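Side-chain contacts in oligopeptide ABC transporter OppAIV (Borrelia burgdorferi B31, PDB 4GL8), which probably binds oligopeptides outside the cytoplasmic membrane and hands them to an ABC transporter for uptake: residues L99-S102 against D103-I107; R196-P200 against E201-V205; G55-S58 against Q59-G63. All blocks are in the same frame, centred on the assembly; numbering follows the deposited sequence.

Contact 1 of 3, residues L99-S102 against D103-I107; sequences LVWS and DGVSI
W101 and I107 meet across a tight hairpin-like loop between strand 90-95 and helix 109-119. W101 to G104 form a type I beta turn. G104, at positive phi, and V105 form a classic G1 bulge opposite W101.

Backbone bonds hold the two arms together. W101 N gives a hydrogen bond of 2.8 Å to V105 O, and G104 N gives one of 2.9 Å to W101 O. This pair of bonds is the signature of the bulge. Farther from the turn, I107 N makes an almost straight bond to L99 O, 3.0 Å long, with 173° at the hydrogen. Between these bonds V100 and S106 make a single beta bridge. V100 CA also touches V105 O in a CA-H...O contact.

D103 braces part of the turn: D103 OD1 receives a weak hydrogen bond of 3.3 Å from V105 N, as in an Asx turn. D103 OD1 also rests 3.4 Å from W101 CB. D103 OD2 is used differently and bonds to H188 NE2. The ring of H188 also meets that of W101.

Apolar contact centres on the indole. The side chains of W101 and I107 cross at about a right angle. I107 CG1 stands anti to its own carbonyl carbon (chi1 -51°), which lays the longer branch over one face of the indole. I107 CD1 lies 3.8 Å above the plane of the W101 ring, over its centre. I107 CG1 forms a CH-pi contact 3.6 Å from the centroid of the five-membered ring of W101, only 8° off the ring normal.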
ATOM      1  N   LEU A  99     -27.395 -10.384   0.485  1.00 29.31           N
ATOM      2  CA  LEU A  99     -26.181  -9.942  -0.190  1.00 27.53           C
ATOM      3  C   LEU A  99     -26.192 -10.446  -1.610  1.00 26.41           C
ATOM      4  O   LEU A  99     -26.325 -11.631  -1.831  1.00 27.52           O
ATOM      5  CB  LEU A  99     -24.936 -10.472   0.508  1.00 26.84           C
ATOM      6  CG  LEU A  99     -24.554  -9.801   1.828  1.00 27.90           C
ATOM      7  CD1 LEU A  99     -23.386 -10.543   2.468  1.00 27.55           C
ATOM      8  CD2 LEU A  99     -24.214  -8.321   1.632  1.00 28.54           C
ATOM      9  N   VAL A 100     -26.051  -9.559  -2.583  1.00 25.53           N
ATOM     10  CA  VAL A 100     -25.962  -9.990  -3.978  1.00 24.87           C
ATOM     11  C   VAL A 100     -24.855  -9.239  -4.678  1.00 24.53           C
ATOM     12  O   VAL A 100     -24.534  -8.128  -4.302  1.00 23.66           O
ATOM     13  CB  VAL A 100     -27.273  -9.770  -4.745  1.00 25.88           C
ATOM     14  CG1 VAL A 100     -28.319 -10.829  -4.372  1.00 26.48           C
ATOM     15  CG2 VAL A 100     -27.803  -8.370  -4.507  1.00 25.73           C
ATOM     16  N   TRP A 101     -24.250  -9.872  -5.680  1.00 24.66           N
ATOM     17  CA  TRP A 101     -23.381  -9.170  -6.610  1.00 24.25           C
ATOM     18  C   TRP A 101     -24.277  -8.286  -7.517  1.00 24.74           C
ATOM     19  O   TRP A 101     -25.504  -8.334  -7.452  1.00 24.52           O
ATOM     20  CB  TRP A 101     -22.572 -10.166  -7.458  1.00 24.38           C
ATOM     21  CG  TRP A 101     -21.652 -11.080  -6.698  1.00 23.98           C
ATOM     22  CD1 TRP A 101     -21.862 -12.395  -6.426  1.00 24.93           C
ATOM     23  CD2 TRP A 101     -20.384 -10.756  -6.124  1.00 23.42           C
ATOM     24  NE1 TRP A 101     -20.813 -12.912  -5.722  1.00 24.10           N
ATOM     25  CE2 TRP A 101     -19.890 -11.925  -5.518  1.00 23.44           C
ATOM     26  CE3 TRP A 101     -19.624  -9.599  -6.059  1.00 22.89           C
ATOM     27  CZ2 TRP A 101     -18.673 -11.968  -4.845  1.00 22.34           C
ATOM     28  CZ3 TRP A 101     -18.395  -9.647  -5.393  1.00 22.69           C
ATOM     29  CH2 TRP A 101     -17.937 -10.827  -4.798  1.00 21.87           C
ATOM     30  N   SER A 102     -23.642  -7.502  -8.374  1.00 24.77           N
ATOM     31  CA  SER A 102     -24.317  -6.483  -9.154  1.00 26.12           C
ATOM     32  C   SER A 102     -25.134  -7.052 -10.322  1.00 26.90           C
ATOM     33  O   SER A 102     -25.916  -6.341 -10.915  1.00 27.38           O
ATOM     34  CB  SER A 102     -23.317  -5.444  -9.653  1.00 25.75           C
ATOM     35  OG  SER A 102     -22.310  -6.056 -10.425  1.00 26.75           O
ATOM     36  N   ASP A 103     -24.931  -8.327 -10.638  1.00 27.46           N
ATOM     37  CA  ASP A 103     -25.799  -9.069 -11.540  1.00 27.94           C
ATOM     38  C   ASP A 103     -26.891  -9.866 -10.786  1.00 28.81           C
ATOM     39  O   ASP A 103     -27.516 -10.732 -11.373  1.00 30.18           O
ATOM     40  CB  ASP A 103     -24.959 -10.026 -12.383  1.00 27.85           C
ATOM     41  CG  ASP A 103     -24.214 -11.066 -11.538  1.00 27.07           C
ATOM     42  OD1 ASP A 103     -24.195 -10.951 -10.308  1.00 26.82           O
ATOM     43  OD2 ASP A 103     -23.627 -11.998 -12.099  1.00 26.74           O
ATOM     44  N   GLY A 104     -27.102  -9.601  -9.490  1.00 28.56           N
ATOM     45  CA  GLY A 104     -28.140 -10.291  -8.710  1.00 28.31           C
ATOM     46  C   GLY A 104     -27.825 -11.686  -8.197  1.00 27.93           C
ATOM     47  O   GLY A 104     -28.612 -12.258  -7.487  1.00 27.99           O
ATOM     48  N   VAL A 105     -26.670 -12.240  -8.541  1.00 27.77           N
ATOM     49  CA  VAL A 105     -26.234 -13.525  -7.997  1.00 27.50           C
ATOM     50  C   VAL A 105     -25.877 -13.365  -6.502  1.00 27.00           C
ATOM     51  O   VAL A 105     -25.146 -12.443  -6.121  1.00 25.84           O
ATOM     52  CB  VAL A 105     -25.051 -14.071  -8.830  1.00 27.44           C
ATOM     53  CG1 VAL A 105     -24.405 -15.298  -8.187  1.00 26.97           C
ATOM     54  CG2 VAL A 105     -25.544 -14.396 -10.245  1.00 28.56           C
ATOM     55  N   SER A 106     -26.431 -14.234  -5.659  1.00 26.95           N
ATOM     56  CA  SER A 106     -26.190 -14.184  -4.206  1.00 27.04           C
ATOM     57  C   SER A 106     -24.714 -14.334  -3.785  1.00 25.63           C
ATOM     58  O   SER A 106     -23.987 -15.135  -4.342  1.00 25.44           O
ATOM     59  CB  SER A 106     -27.007 -15.275  -3.494  1.00 27.98           C
ATOM     60  OG  SER A 106     -28.366 -14.863  -3.399  1.00 30.61           O
ATOM     61  N   ILE A 107     -24.315 -13.593  -2.764  1.00 24.62           N
ATOM     62  CA  ILE A 107     -23.008 -13.748  -2.162  1.00 24.27           C
ATOM     63  C   ILE A 107     -23.232 -14.649  -0.939  1.00 24.64           C
ATOM     64  O   ILE A 107     -23.872 -14.236   0.021  1.00 26.31           O
ATOM     65  CB  ILE A 107     -22.430 -12.377  -1.740  1.00 24.44           C
ATOM     66  CG1 ILE A 107     -22.488 -11.373  -2.899  1.00 24.76           C
ATOM     67  CG2 ILE A 107     -20.995 -12.499  -1.231  1.00 24.18           C
ATOM     68  CD1 ILE A 107     -21.790 -10.052  -2.628  1.00 24.12           C
TER

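Contact 2 of 3, residues R196-P200 against E201-V205; sequences RWTDP and ENMVV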
ATOM      1  N   ARG A 196     -10.477 -11.814 -18.665  1.00 29.83           N
ATOM      2  CA  ARG A 196     -11.262 -10.657 -19.110  1.00 29.97           C
ATOM      3  C   ARG A 196     -12.320 -10.235 -18.102  1.00 27.47           C
ATOM      4  O   ARG A 196     -13.123  -9.353 -18.388  1.00 27.61           O
ATOM      5  CB  ARG A 196     -11.929 -10.965 -20.462  1.00 33.64           C
ATOM      6  CG  ARG A 196     -10.972 -11.352 -21.607  1.00 36.52           C
ATOM      7  CD  ARG A 196     -10.730 -10.188 -22.586  1.00 39.07           C
ATOM      8  NE  ARG A 196     -10.239  -9.036 -21.824  1.00 40.81           N
ATOM      9  CZ  ARG A 196      -8.994  -8.915 -21.353  1.00 40.63           C
ATOM     10  NH1 ARG A 196      -8.067  -9.836 -21.605  1.00 41.63           N
ATOM     11  NH2 ARG A 196      -8.677  -7.858 -20.629  1.00 40.76           N
ATOM     12  N   TRP A 197     -12.329 -10.853 -16.918  1.00 25.28           N
ATOM     13  CA  TRP A 197     -13.406 -10.635 -15.969  1.00 23.49           C
ATOM     14  C   TRP A 197     -13.492  -9.193 -15.473  1.00 23.02           C
ATOM     15  O   TRP A 197     -14.572  -8.731 -15.103  1.00 22.68           O
ATOM     16  CB  TRP A 197     -13.343 -11.626 -14.797  1.00 22.66           C
ATOM     17  CG  TRP A 197     -12.493 -11.238 -13.593  1.00 21.43           C
ATOM     18  CD1 TRP A 197     -11.173 -11.551 -13.371  1.00 21.02           C
ATOM     19  CD2 TRP A 197     -12.935 -10.533 -12.429  1.00 20.07           C
ATOM     20  NE1 TRP A 197     -10.774 -11.073 -12.140  1.00 20.22           N
ATOM     21  CE2 TRP A 197     -11.837 -10.453 -11.540  1.00 19.61           C
ATOM     22  CE3 TRP A 197     -14.145  -9.976 -12.048  1.00 19.79           C
ATOM     23  CZ2 TRP A 197     -11.919  -9.814 -10.302  1.00 18.74           C
ATOM     24  CZ3 TRP A 197     -14.230  -9.353 -10.790  1.00 19.56           C
ATOM     25  CH2 TRP A 197     -13.124  -9.267  -9.949  1.00 18.70           C
ATOM     26  N   THR A 198     -12.384  -8.464 -15.492  1.00 22.55           N
ATOM     27  CA  THR A 198     -12.411  -7.099 -14.978  1.00 22.80           C
ATOM     28  C   THR A 198     -12.752  -6.018 -16.015  1.00 23.34           C
ATOM     29  O   THR A 198     -12.777  -4.824 -15.697  1.00 23.20           O
ATOM     30  CB  THR A 198     -11.060  -6.736 -14.368  1.00 22.46           C
ATOM     31  OG1 THR A 198     -10.060  -6.827 -15.390  1.00 23.64           O
ATOM     32  CG2 THR A 198     -10.732  -7.660 -13.209  1.00 21.94           C
ATOM     33  N   ASP A 199     -12.981  -6.424 -17.249  1.00 24.76           N
ATOM     34  CA  ASP A 199     -13.437  -5.506 -18.280  1.00 25.84           C
ATOM     35  C   ASP A 199     -14.807  -4.926 -17.861  1.00 26.33           C
ATOM     36  O   ASP A 199     -15.616  -5.623 -17.239  1.00 25.64           O
ATOM     37  CB  ASP A 199     -13.591  -6.233 -19.627  1.00 27.04           C
ATOM     38  CG  ASP A 199     -12.260  -6.684 -20.248  1.00 27.32           C
ATOM     39  OD1 ASP A 199     -11.158  -6.346 -19.769  1.00 26.87           O
ATOM     40  OD2 ASP A 199     -12.324  -7.388 -21.279  1.00 29.23           O
ATOM     41  N   PRO A 200     -15.071  -3.646 -18.201  1.00 27.19           N
ATOM     42  CA  PRO A 200     -16.342  -2.971 -17.869  1.00 27.76           C
ATOM     43  C   PRO A 200     -17.615  -3.821 -18.078  1.00 29.59           C
ATOM     44  O   PRO A 200     -18.496  -3.862 -17.191  1.00 30.17           O
ATOM     45  CB  PRO A 200     -16.334  -1.763 -18.809  1.00 28.19           C
ATOM     46  CG  PRO A 200     -14.868  -1.421 -18.913  1.00 27.83           C
ATOM     47  CD  PRO A 200     -14.129  -2.737 -18.888  1.00 27.18           C
ATOM     48  N   GLU A 201     -17.684  -4.508 -19.218  1.00 31.07           N
ATOM     49  CA  GLU A 201     -18.868  -5.250 -19.617  1.00 33.08           C
ATOM     50  C   GLU A 201     -19.018  -6.549 -18.845  1.00 30.76           C
ATOM     51  O   GLU A 201     -20.103  -7.115 -18.797  1.00 30.90           O
ATOM     52  CB  GLU A 201     -18.867  -5.511 -21.143  1.00 37.27           C
ATOM     53  CG  GLU A 201     -17.705  -6.356 -21.658  1.00 40.33           C
ATOM     54  CD  GLU A 201     -16.496  -5.557 -22.201  1.00 45.11           C
ATOM     55  OE1 GLU A 201     -16.260  -4.365 -21.785  1.00 44.42           O
ATOM     56  OE2 GLU A 201     -15.745  -6.162 -23.036  1.00 45.99           O
ATOM     57  N   ASN A 202     -17.947  -7.016 -18.213  1.00 28.42           N
ATOM     58  CA  ASN A 202     -18.001  -8.288 -17.470  1.00 26.79           C
ATOM     59  C   ASN A 202     -17.936  -8.160 -15.965  1.00 25.57           C
ATOM     60  O   ASN A 202     -18.512  -8.968 -15.251  1.00 24.69           O
ATOM     61  CB  ASN A 202     -16.874  -9.193 -17.922  1.00 26.45           C
ATOM     62  CG  ASN A 202     -16.915  -9.467 -19.413  1.00 26.97           C
ATOM     63  OD1 ASN A 202     -17.967  -9.655 -19.995  1.00 27.10           O
ATOM     64  ND2 ASN A 202     -15.754  -9.481 -20.022  1.00 27.10           N
ATOM     65  N   MET A 203     -17.220  -7.159 -15.467  1.00 28.38           N
ATOM     66  CA  MET A 203     -17.022  -7.058 -14.025  1.00 27.16           C
ATOM     67  C   MET A 203     -18.358  -6.947 -13.296  1.00 26.35           C
ATOM     68  O   MET A 203     -19.196  -6.174 -13.694  1.00 26.89           O
ATOM     69  CB  MET A 203     -16.174  -5.835 -13.675  1.00 26.51           C
ATOM     70  CG  MET A 203     -16.016  -5.695 -12.181  1.00 25.91           C
ATOM     71  SD  MET A 203     -14.945  -4.363 -11.706  1.00 27.37           S
ATOM     72  CE  MET A 203     -13.324  -5.056 -12.073  1.00 28.00           C
ATOM     73  N   VAL A 204     -18.552  -7.715 -12.232  1.00 25.25           N
ATOM     74  CA  VAL A 204     -19.706  -7.523 -11.359  1.00 24.77           C
ATOM     75  C   VAL A 204     -19.129  -7.319  -9.998  1.00 23.40           C
ATOM     76  O   VAL A 204     -18.044  -7.804  -9.719  1.00 23.21           O
ATOM     77  CB  VAL A 204     -20.688  -8.725 -11.349  1.00 26.77           C
ATOM     78  CG1 VAL A 204     -21.265  -8.972 -12.747  1.00 28.19           C
ATOM     79  CG2 VAL A 204     -20.024  -9.965 -10.776  1.00 26.23           C
ATOM     80  N   VAL A 205     -19.837  -6.583  -9.149  1.00 23.00           N
ATOM     81  CA  VAL A 205     -19.232  -6.059  -7.924  1.00 21.36           C
ATOM     82  C   VAL A 205     -20.200  -6.192  -6.757  1.00 22.15           C
ATOM     83  O   VAL A 205     -21.391  -6.427  -6.954  1.00 22.98           O
ATOM     84  CB  VAL A 205     -18.857  -4.556  -8.083  1.00 20.48           C
ATOM     85  CG1 VAL A 205     -18.119  -4.302  -9.397  1.00 20.51           C
ATOM     86  CG2 VAL A 205     -20.092  -3.670  -8.010  1.00 20.39           C
TER
HETATM   87  O   HOH W   1     -20.355  -5.725 -16.208  1.00 33.27           O
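M203 and W197 pack against each other in the loop between helix 187-193 and strand 209-215. A type I beta turn runs from R196 to D199. The chain turns again from D199 to M203, closed by the i+4 bond of an alpha turn.

The tight part is the buried side. M203 CG lies 4.3 Å from W197 CZ3, approaching the ring obliquely. The M203 chain is extended as far as SD and then bends at chi3. The bend brings M203 CE within 3.6 Å of T198 CB, while T198 CG2 covers a face of the indole near its rim. W197 NE1 bonds to D44, and L211 of strand 209-215 touches both P200 and M203.

Two carbonyls tie the turns together. D199 O accepts from N202 N and, at 2.8 Å, from M203 N, which lies nearly along the C=O axis. R196 O takes D199 N on one face of its plane and N202 ND2 on the other, the latter at 3.1 Å with an angle of 170°.

The outer side is charged. The R196-D199 salt bridge is firm and side-on, NE to OD2 and NH2 to OD1. The exposed E201 is looser. E201 OE2 only comes within 4.0 Å of D199 OD2, a like-charge approach that the arginine probably eases. Away from the charges, a water donates to P200 O and to M203 O, 2.8 Å from each.

Contact 3 of 3, residues G55-S58 against Q59-G63; sequences GIVS and QMFLG
V57 O accepts from two backbone nitrogens, M60 N and F61 N, each 2.9 Å away. They arrive from different directions. F61 N lies nearly on the line of the carbonyl, with 173° at the oxygen. M60 N stands well above the carbonyl plane. V57 O also lies near the plane of the F61 ring, 3.6 Å from F61 CD1 at its edge.

Q59 makes the other main polar contact. Q59 N bonds to I56 O at 2.8 Å, three residues back. G55 O, which would take that nitrogen in a regular alpha-helix, is instead met by the side chain. Q59 NE2 bonds to G55 O at 2.9 Å, with an angle of 163° at the hydrogen. The carbonyl oxygen lies almost in the plane of the amide. A bend at chi2 (-53°) folds the glutamine back over the helix, with Q59 CG 3.3 Å from G55 O.

These bonds belong to the C-terminal region of helix 51-57, where the chain leaves for strand 65-67. Here the i+4 pattern gives way to i+3 bonds, Q59 N to I56 O and M60 N to V57 O, beside the i+4 bond from F61 N. Q59 NE2 also bonds to F520 O, and OE1 accepts from L522 N, so the amide has partners at both ends and its rotation is fixed. Q59 bonds to F209 and M60 to G207, backbone to backbone.

Apolar contacts lie along the buried side. I56 and M60 run side by side, pointing the same way. M60 bends at chi3, and its CE comes within 4.1 Å of I56 CG2. L222 of strand 219-224 touches both Q59 and M60. V57 meets F61 through its CG2 branch, which is 4.0 Å from F61 CD1.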
ATOM      1  N   GLY A  55      -7.262   1.956  -4.136  1.00 23.08           N
ATOM      2  CA  GLY A  55      -8.170   3.042  -3.863  1.00 23.62           C
ATOM      3  C   GLY A  55      -9.405   3.007  -4.746  1.00 24.31           C
ATOM      4  O   GLY A  55     -10.506   3.372  -4.320  1.00 25.74           O
ATOM      5  N   ILE A  56      -9.226   2.526  -5.972  1.00 23.30           N
ATOM      6  CA  ILE A  56     -10.325   2.359  -6.890  1.00 22.65           C
ATOM      7  C   ILE A  56     -11.159   1.117  -6.521  1.00 23.07           C
ATOM      8  O   ILE A  56     -12.383   1.191  -6.389  1.00 23.84           O
ATOM      9  CB  ILE A  56      -9.787   2.314  -8.336  1.00 22.43           C
ATOM     10  CG1 ILE A  56      -9.254   3.686  -8.726  1.00 22.98           C
ATOM     11  CG2 ILE A  56     -10.866   1.880  -9.316  1.00 22.80           C
ATOM     12  CD1 ILE A  56      -8.319   3.657  -9.896  1.00 23.37           C
ATOM     13  N   VAL A  57     -10.504  -0.021  -6.369  1.00 22.96           N
ATOM     14  CA  VAL A  57     -11.203  -1.277  -6.139  1.00 23.98           C
ATOM     15  C   VAL A  57     -12.016  -1.244  -4.853  1.00 24.16           C
ATOM     16  O   VAL A  57     -13.055  -1.878  -4.763  1.00 24.84           O
ATOM     17  CB  VAL A  57     -10.210  -2.467  -6.097  1.00 24.91           C
ATOM     18  CG1 VAL A  57     -10.207  -3.197  -4.767  1.00 26.24           C
ATOM     19  CG2 VAL A  57     -10.502  -3.435  -7.184  1.00 26.12           C
ATOM     20  N   SER A  58     -11.526  -0.516  -3.861  1.00 24.63           N
ATOM     21  CA  SER A  58     -12.227  -0.377  -2.609  1.00 25.84           C
ATOM     22  C   SER A  58     -13.571   0.351  -2.797  1.00 25.50           C
ATOM     23  O   SER A  58     -14.468   0.180  -1.960  1.00 26.36           O
ATOM     24  CB  SER A  58     -11.327   0.299  -1.560  1.00 28.30           C
ATOM     25  OG  SER A  58     -11.188   1.704  -1.863  1.00 33.71           O
ATOM     26  N   GLN A  59     -13.748   1.099  -3.908  1.00 23.79           N
ATOM     27  CA  GLN A  59     -15.032   1.738  -4.187  1.00 23.24           C
ATOM     28  C   GLN A  59     -16.021   0.783  -4.829  1.00 23.55           C
ATOM     29  O   GLN A  59     -17.186   1.129  -4.975  1.00 23.62           O
ATOM     30  CB  GLN A  59     -14.897   2.972  -5.079  1.00 23.56           C
ATOM     31  CG  GLN A  59     -13.760   3.902  -4.721  1.00 22.98           C
ATOM     32  CD  GLN A  59     -13.788   4.314  -3.266  1.00 23.32           C
ATOM     33  OE1 GLN A  59     -14.809   4.768  -2.754  1.00 22.53           O
ATOM     34  NE2 GLN A  59     -12.664   4.130  -2.579  1.00 23.60           N
ATOM     35  N   MET A  60     -15.564  -0.423  -5.180  1.00 22.99           N
ATOM     36  CA  MET A  60     -16.380  -1.355  -5.906  1.00 23.08           C
ATOM     37  C   MET A  60     -16.623  -2.653  -5.190  1.00 22.57           C
ATOM     38  O   MET A  60     -17.645  -3.241  -5.416  1.00 22.37           O
ATOM     39  CB  MET A  60     -15.771  -1.651  -7.258  1.00 23.51           C
ATOM     40  CG  MET A  60     -15.571  -0.402  -8.073  1.00 25.37           C
ATOM     41  SD  MET A  60     -15.217  -0.732  -9.793  1.00 26.57           S
ATOM     42  CE  MET A  60     -13.512  -1.207  -9.697  1.00 26.20           C
ATOM     43  N   PHE A  61     -15.683  -3.098  -4.361  1.00 22.46           N
ATOM     44  CA  PHE A  61     -15.756  -4.397  -3.696  1.00 22.49           C
ATOM     45  C   PHE A  61     -15.741  -4.220  -2.186  1.00 22.34           C
ATOM     46  O   PHE A  61     -14.802  -3.670  -1.610  1.00 23.20           O
ATOM     47  CB  PHE A  61     -14.620  -5.323  -4.168  1.00 21.83           C
ATOM     48  CG  PHE A  61     -14.713  -5.673  -5.626  1.00 22.18           C
ATOM     49  CD1 PHE A  61     -14.170  -4.833  -6.591  1.00 21.92           C
ATOM     50  CD2 PHE A  61     -15.415  -6.783  -6.036  1.00 21.62           C
ATOM     51  CE1 PHE A  61     -14.319  -5.125  -7.941  1.00 22.30           C
ATOM     52  CE2 PHE A  61     -15.556  -7.081  -7.376  1.00 22.10           C
ATOM     53  CZ  PHE A  61     -15.016  -6.244  -8.337  1.00 21.76           C
ATOM     54  N   LEU A  62     -16.814  -4.708  -1.575  1.00 21.60           N
ATOM     55  CA  LEU A  62     -16.987  -4.752  -0.137  1.00 20.69           C
ATOM     56  C   LEU A  62     -16.230  -5.941   0.451  1.00 19.24           C
ATOM     57  O   LEU A  62     -16.382  -7.065  -0.010  1.00 18.90           O
ATOM     58  CB  LEU A  62     -18.468  -4.895   0.150  1.00 21.89           C
ATOM     59  CG  LEU A  62     -18.980  -4.502   1.516  1.00 23.35           C
ATOM     60  CD1 LEU A  62     -18.625  -3.039   1.816  1.00 23.65           C
ATOM     61  CD2 LEU A  62     -20.496  -4.737   1.525  1.00 23.90           C
ATOM     62  N   GLY A  63     -15.365  -5.672   1.415  1.00 17.96           N
ATOM     63  CA  GLY A  63     -14.697  -6.704   2.165  1.00 17.74           C
ATOM     64  C   GLY A  63     -15.592  -7.335   3.220  1.00 18.06           C
ATOM     65  O   GLY A  63     -16.709  -6.888   3.452  1.00 17.44           O
TER

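In the fold
The three contacts follow one another along the chain in the order 3, 1, 2, yet they lie together on the same side of its centre. Contact 2 touches both others. Its centre is about 14 Å from the centre of each, and the centres of contacts 1 and 3 are about 16 Å apart. Contacts 1 and 2 are joined by S102 OG and V205 N, 2.8 Å apart in a probable hydrogen bond. F61 of contact 3 links all three: CE2 is 3.5 Å from V204 O, CZ is 3.9 Å from M203 SD, and CD2 is 4.2 Å from W101 CZ3.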